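Local coordinates for protein alpha-/beta-galactoside alpha-2,3-sialyltransferase (Photobacterium phosphoreum, PDB 2ZWI) that probably transfers sialic acid to galactosides through an alpha-2,3 linkage, as a GT-B glycosyltransferase that binds cytidine-5'-monophosphate and a zinc ion, at residues I105-D111 with Y166-M172. Residues are numbered along the deposited sequence.
Sequences IELNFYD and YPTTYHM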
ATOM      1  N   ILE A 105       4.907  24.204   0.657  1.00 15.33           N
ATOM      2  CA  ILE A 105       4.312  22.868   0.821  1.00 14.20           C
ATOM      3  C   ILE A 105       4.845  21.910  -0.238  1.00 13.70           C
ATOM      4  O   ILE A 105       4.851  22.229  -1.421  1.00 13.64           O
ATOM      5  CB  ILE A 105       2.761  22.888   0.746  1.00 14.20           C
ATOM      6  CG1 ILE A 105       2.170  23.698   1.903  1.00 14.03           C
ATOM      7  CG2 ILE A 105       2.200  21.462   0.769  1.00 13.09           C
ATOM      8  CD1 ILE A 105       0.761  24.222   1.646  1.00 13.32           C
ATOM      9  N   GLU A 106       5.295  20.744   0.208  1.00 13.05           N
ATOM     10  CA  GLU A 106       5.731  19.665  -0.676  1.00 13.07           C
ATOM     11  C   GLU A 106       4.996  18.389  -0.299  1.00 12.23           C
ATOM     12  O   GLU A 106       4.678  18.179   0.873  1.00 12.24           O
ATOM     13  CB  GLU A 106       7.245  19.467  -0.577  1.00 12.92           C
ATOM     14  CG  GLU A 106       8.014  20.669  -1.114  1.00 16.34           C
ATOM     15  CD  GLU A 106       9.517  20.477  -1.123  1.00 20.23           C
ATOM     16  OE1 GLU A 106      10.232  21.467  -1.422  1.00 22.77           O
ATOM     17  OE2 GLU A 106       9.983  19.352  -0.839  1.00 21.18           O
ATOM     18  N   LEU A 107       4.733  17.542  -1.288  1.00 11.41           N
ATOM     19  CA  LEU A 107       3.843  16.389  -1.103  1.00 10.58           C
ATOM     20  C   LEU A 107       4.501  15.077  -1.492  1.00 10.15           C
ATOM     21  O   LEU A 107       5.176  15.001  -2.514  1.00 10.45           O
ATOM     22  CB  LEU A 107       2.557  16.554  -1.924  1.00 10.41           C
ATOM     23  CG  LEU A 107       1.754  17.853  -1.762  1.00 11.06           C
ATOM     24  CD1 LEU A 107       0.634  17.914  -2.765  1.00 10.22           C
ATOM     25  CD2 LEU A 107       1.213  17.999  -0.327  1.00 11.22           C
ATOM     26  N   ASN A 108       4.294  14.059  -0.664  1.00  9.60           N
ATOM     27  CA  ASN A 108       4.629  12.677  -0.996  1.00  9.53           C
ATOM     28  C   ASN A 108       3.374  11.821  -0.826  1.00  9.41           C
ATOM     29  O   ASN A 108       2.880  11.672   0.305  1.00  9.03           O
ATOM     30  CB  ASN A 108       5.744  12.152  -0.077  1.00  9.08           C
ATOM     31  CG  ASN A 108       7.060  12.896  -0.266  1.00 11.35           C
ATOM     32  OD1 ASN A 108       7.505  13.639   0.618  1.00 15.16           O
ATOM     33  ND2 ASN A 108       7.683  12.708  -1.417  1.00  9.94           N
ATOM     34  N   PHE A 109       2.860  11.278  -1.933  1.00  9.29           N
ATOM     35  CA  PHE A 109       1.712  10.369  -1.906  1.00  9.63           C
ATOM     36  C   PHE A 109       2.159   8.905  -2.087  1.00 10.14           C
ATOM     37  O   PHE A 109       2.908   8.584  -3.009  1.00 10.85           O
ATOM     38  CB  PHE A 109       0.703  10.714  -3.008  1.00  9.19           C
ATOM     39  CG  PHE A 109      -0.081  11.979  -2.767  1.00  9.12           C
ATOM     40  CD1 PHE A 109      -1.219  11.970  -1.953  1.00 10.25           C
ATOM     41  CD2 PHE A 109       0.297  13.174  -3.377  1.00  9.40           C
ATOM     42  CE1 PHE A 109      -1.961  13.147  -1.728  1.00 10.14           C
ATOM     43  CE2 PHE A 109      -0.443  14.351  -3.175  1.00 10.05           C
ATOM     44  CZ  PHE A 109      -1.575  14.334  -2.343  1.00  9.40           C
ATOM     45  N   TYR A 110       1.700   8.031  -1.204  1.00 10.01           N
ATOM     46  CA  TYR A 110       1.978   6.602  -1.274  1.00 10.74           C
ATOM     47  C   TYR A 110       0.703   5.844  -1.615  1.00 11.07           C
ATOM     48  O   TYR A 110      -0.314   6.034  -0.946  1.00 10.85           O
ATOM     49  CB  TYR A 110       2.499   6.121   0.085  1.00 10.54           C
ATOM     50  CG  TYR A 110       3.842   6.702   0.455  1.00 10.97           C
ATOM     51  CD1 TYR A 110       3.948   7.979   1.017  1.00 10.20           C
ATOM     52  CD2 TYR A 110       5.004   5.977   0.236  1.00 10.64           C
ATOM     53  CE1 TYR A 110       5.190   8.515   1.349  1.00 10.54           C
ATOM     54  CE2 TYR A 110       6.258   6.506   0.566  1.00 11.28           C
ATOM     55  CZ  TYR A 110       6.334   7.763   1.110  1.00 10.96           C
ATOM     56  OH  TYR A 110       7.558   8.250   1.426  1.00 13.51           O
ATOM     57  N   ASP A 111       0.746   5.001  -2.654  1.00 11.93           N
ATOM     58  CA  ASP A 111      -0.422   4.194  -3.046  1.00 12.63           C
ATOM     59  C   ASP A 111      -0.998   3.437  -1.853  1.00 12.95           C
ATOM     60  O   ASP A 111      -0.249   2.967  -1.015  1.00 12.47           O
ATOM     61  CB  ASP A 111      -0.042   3.158  -4.117  1.00 13.26           C
ATOM     62  CG  ASP A 111       0.212   3.776  -5.483  1.00 13.86           C
ATOM     63  OD1 ASP A 111      -0.156   4.952  -5.713  1.00 13.04           O
ATOM     64  OD2 ASP A 111       0.792   3.053  -6.331  1.00 14.12           O
ATOM     65  N   TYR A 166       1.731  21.687  -6.532  1.00 13.34           N
ATOM     66  CA  TYR A 166       2.800  21.666  -5.542  1.00 13.24           C
ATOM     67  C   TYR A 166       3.908  20.708  -5.984  1.00 12.84           C
ATOM     68  O   TYR A 166       3.645  19.776  -6.751  1.00 13.33           O
ATOM     69  CB  TYR A 166       2.258  21.205  -4.172  1.00 13.82           C
ATOM     70  CG  TYR A 166       1.142  22.075  -3.625  1.00 14.39           C
ATOM     71  CD1 TYR A 166      -0.192  21.789  -3.910  1.00 12.80           C
ATOM     72  CD2 TYR A 166       1.426  23.187  -2.831  1.00 13.21           C
ATOM     73  CE1 TYR A 166      -1.224  22.594  -3.418  1.00 14.81           C
ATOM     74  CE2 TYR A 166       0.402  24.005  -2.334  1.00 14.60           C
ATOM     75  CZ  TYR A 166      -0.918  23.695  -2.634  1.00 14.78           C
ATOM     76  OH  TYR A 166      -1.931  24.487  -2.154  1.00 16.60           O
ATOM     77  N   PRO A 167       5.148  20.934  -5.501  1.00 12.31           N
ATOM     78  CA  PRO A 167       6.173  19.896  -5.645  1.00 11.73           C
ATOM     79  C   PRO A 167       5.642  18.603  -5.019  1.00 11.10           C
ATOM     80  O   PRO A 167       5.332  18.574  -3.819  1.00 10.13           O
ATOM     81  CB  PRO A 167       7.357  20.443  -4.845  1.00 11.54           C
ATOM     82  CG  PRO A 167       7.166  21.940  -4.870  1.00 13.04           C
ATOM     83  CD  PRO A 167       5.665  22.135  -4.809  1.00 12.39           C
ATOM     84  N   THR A 168       5.493  17.571  -5.855  1.00 10.27           N
ATOM     85  CA  THR A 168       4.826  16.322  -5.473  1.00  9.88           C
ATOM     86  C   THR A 168       5.613  15.119  -5.982  1.00  9.39           C
ATOM     87  O   THR A 168       6.062  15.093  -7.139  1.00  9.19           O
ATOM     88  CB  THR A 168       3.398  16.234  -6.062  1.00 10.05           C
ATOM     89  OG1 THR A 168       2.620  17.337  -5.609  1.00 11.06           O
ATOM     90  CG2 THR A 168       2.701  14.968  -5.648  1.00 10.35           C
ATOM     91  N   THR A 169       5.774  14.132  -5.116  1.00  8.60           N
ATOM     92  CA  THR A 169       6.251  12.811  -5.539  1.00  8.16           C
ATOM     93  C   THR A 169       5.173  11.747  -5.288  1.00  7.84           C
ATOM     94  O   THR A 169       4.551  11.721  -4.227  1.00  7.41           O
ATOM     95  CB  THR A 169       7.583  12.435  -4.869  1.00  8.66           C
ATOM     96  OG1 THR A 169       8.606  13.353  -5.297  1.00  9.37           O
ATOM     97  CG2 THR A 169       8.014  11.016  -5.237  1.00  8.03           C
ATOM     98  N   TYR A 170       4.936  10.905  -6.298  1.00  7.95           N
ATOM     99  CA  TYR A 170       4.030   9.754  -6.167  1.00  7.87           C
ATOM    100  C   TYR A 170       4.857   8.494  -6.014  1.00  8.02           C
ATOM    101  O   TYR A 170       5.534   8.051  -6.956  1.00  8.37           O
ATOM    102  CB  TYR A 170       3.094   9.635  -7.368  1.00  7.40           C
ATOM    103  CG  TYR A 170       2.034  10.704  -7.363  1.00  8.17           C
ATOM    104  CD1 TYR A 170       0.921  10.586  -6.526  1.00  7.88           C
ATOM    105  CD2 TYR A 170       2.153  11.836  -8.151  1.00  7.57           C
ATOM    106  CE1 TYR A 170      -0.036  11.553  -6.479  1.00  8.58           C
ATOM    107  CE2 TYR A 170       1.169  12.836  -8.123  1.00  9.19           C
ATOM    108  CZ  TYR A 170       0.082  12.678  -7.272  1.00  8.38           C
ATOM    109  OH  TYR A 170      -0.909  13.619  -7.205  1.00  7.41           O
ATOM    110  N   HIS A 171       4.821   7.932  -4.816  1.00  7.87           N
ATOM    111  CA  HIS A 171       5.492   6.671  -4.559  1.00  7.78           C
ATOM    112  C   HIS A 171       4.518   5.558  -4.937  1.00  8.40           C
ATOM    113  O   HIS A 171       3.464   5.405  -4.309  1.00  8.89           O
ATOM    114  CB  HIS A 171       5.887   6.594  -3.101  1.00  7.47           C
ATOM    115  CG  HIS A 171       6.736   7.743  -2.646  1.00  6.73           C
ATOM    116  ND1 HIS A 171       8.078   7.609  -2.373  1.00  7.17           N
ATOM    117  CD2 HIS A 171       6.434   9.041  -2.412  1.00  5.25           C
ATOM    118  CE1 HIS A 171       8.571   8.770  -1.981  1.00  4.27           C
ATOM    119  NE2 HIS A 171       7.591   9.657  -1.992  1.00  8.23           N
ATOM    120  N   MET A 172       4.844   4.808  -5.985  1.00  8.82           N
ATOM    121  CA  MET A 172       3.880   3.862  -6.542  1.00  9.39           C
ATOM    122  C   MET A 172       4.260   2.399  -6.354  1.00  9.71           C
ATOM    123  O   MET A 172       5.415   2.006  -6.524  1.00  8.92           O
ATOM    124  CB  MET A 172       3.663   4.132  -8.034  1.00  9.60           C
ATOM    125  CG  MET A 172       3.120   5.531  -8.370  1.00  9.56           C
ATOM    126  SD  MET A 172       2.788   5.679 -10.142  1.00 10.39           S
ATOM    127  CE  MET A 172       1.320   4.639 -10.272  1.00  9.75           C
TER
HETATM  128  O   HOH W   1       8.137  16.110  -3.365  1.00 26.95           O
HETATM  129  O   HOH W   2       1.236   7.258  -5.432  1.00 14.06           O
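Strands 105-110 and 168-172 run side by side in the same direction, with axes 4.6 Å apart at 10°. The ladder is parallel. L107 N donates to P167 O (2.8 Å) and F109 N to T169 O (2.9 Å); T169 N returns a bond to L107 O (2.8 Å) and H171 N to F109 O (2.7 Å). D111 N to H171 O (3.2 Å) continues it past the first strand's end. Side chains alternate between two faces, and every chi1 but that of P167, a ring, lies in the m well. Paired neighbours therefore lean the same way. On one face, Y110 and H171 form an offset stack, centroids 4.1 Å apart and planes at 13°. N108 turns its ND2 toward strand 168-172, giving a weak hydrogen bond to H171 NE2 (3.1 Å). The other face is more apolar. The F109 and Y170 rings are nearly parallel (15°) but slid apart, touching at F109 CD2 and Y170 CE1 (3.5 Å). T168 CG2 meets the edge of the F109 ring, while T168 OG1 turns back to Y166 O (2.9 Å). L107 CD1 packs on Y166 CB (3.9 Å). D111 follows the strand. Its side chain lies about 10 Å from the bound cytidine-5'-monophosphate, and the carboxylate is hydrogen-bonded to the Y117 and Y160 hydroxyls and to L173 N. Both strands belong to the parallel sheet of one Rossmann-like domain of the GT-B fold. The mostly helical chain between them makes the crossover. Strand 74-82 flanks 105-110, and strand 195-197 flanks 168-172. Helix 86-98 packs against I105, F109 and Y166.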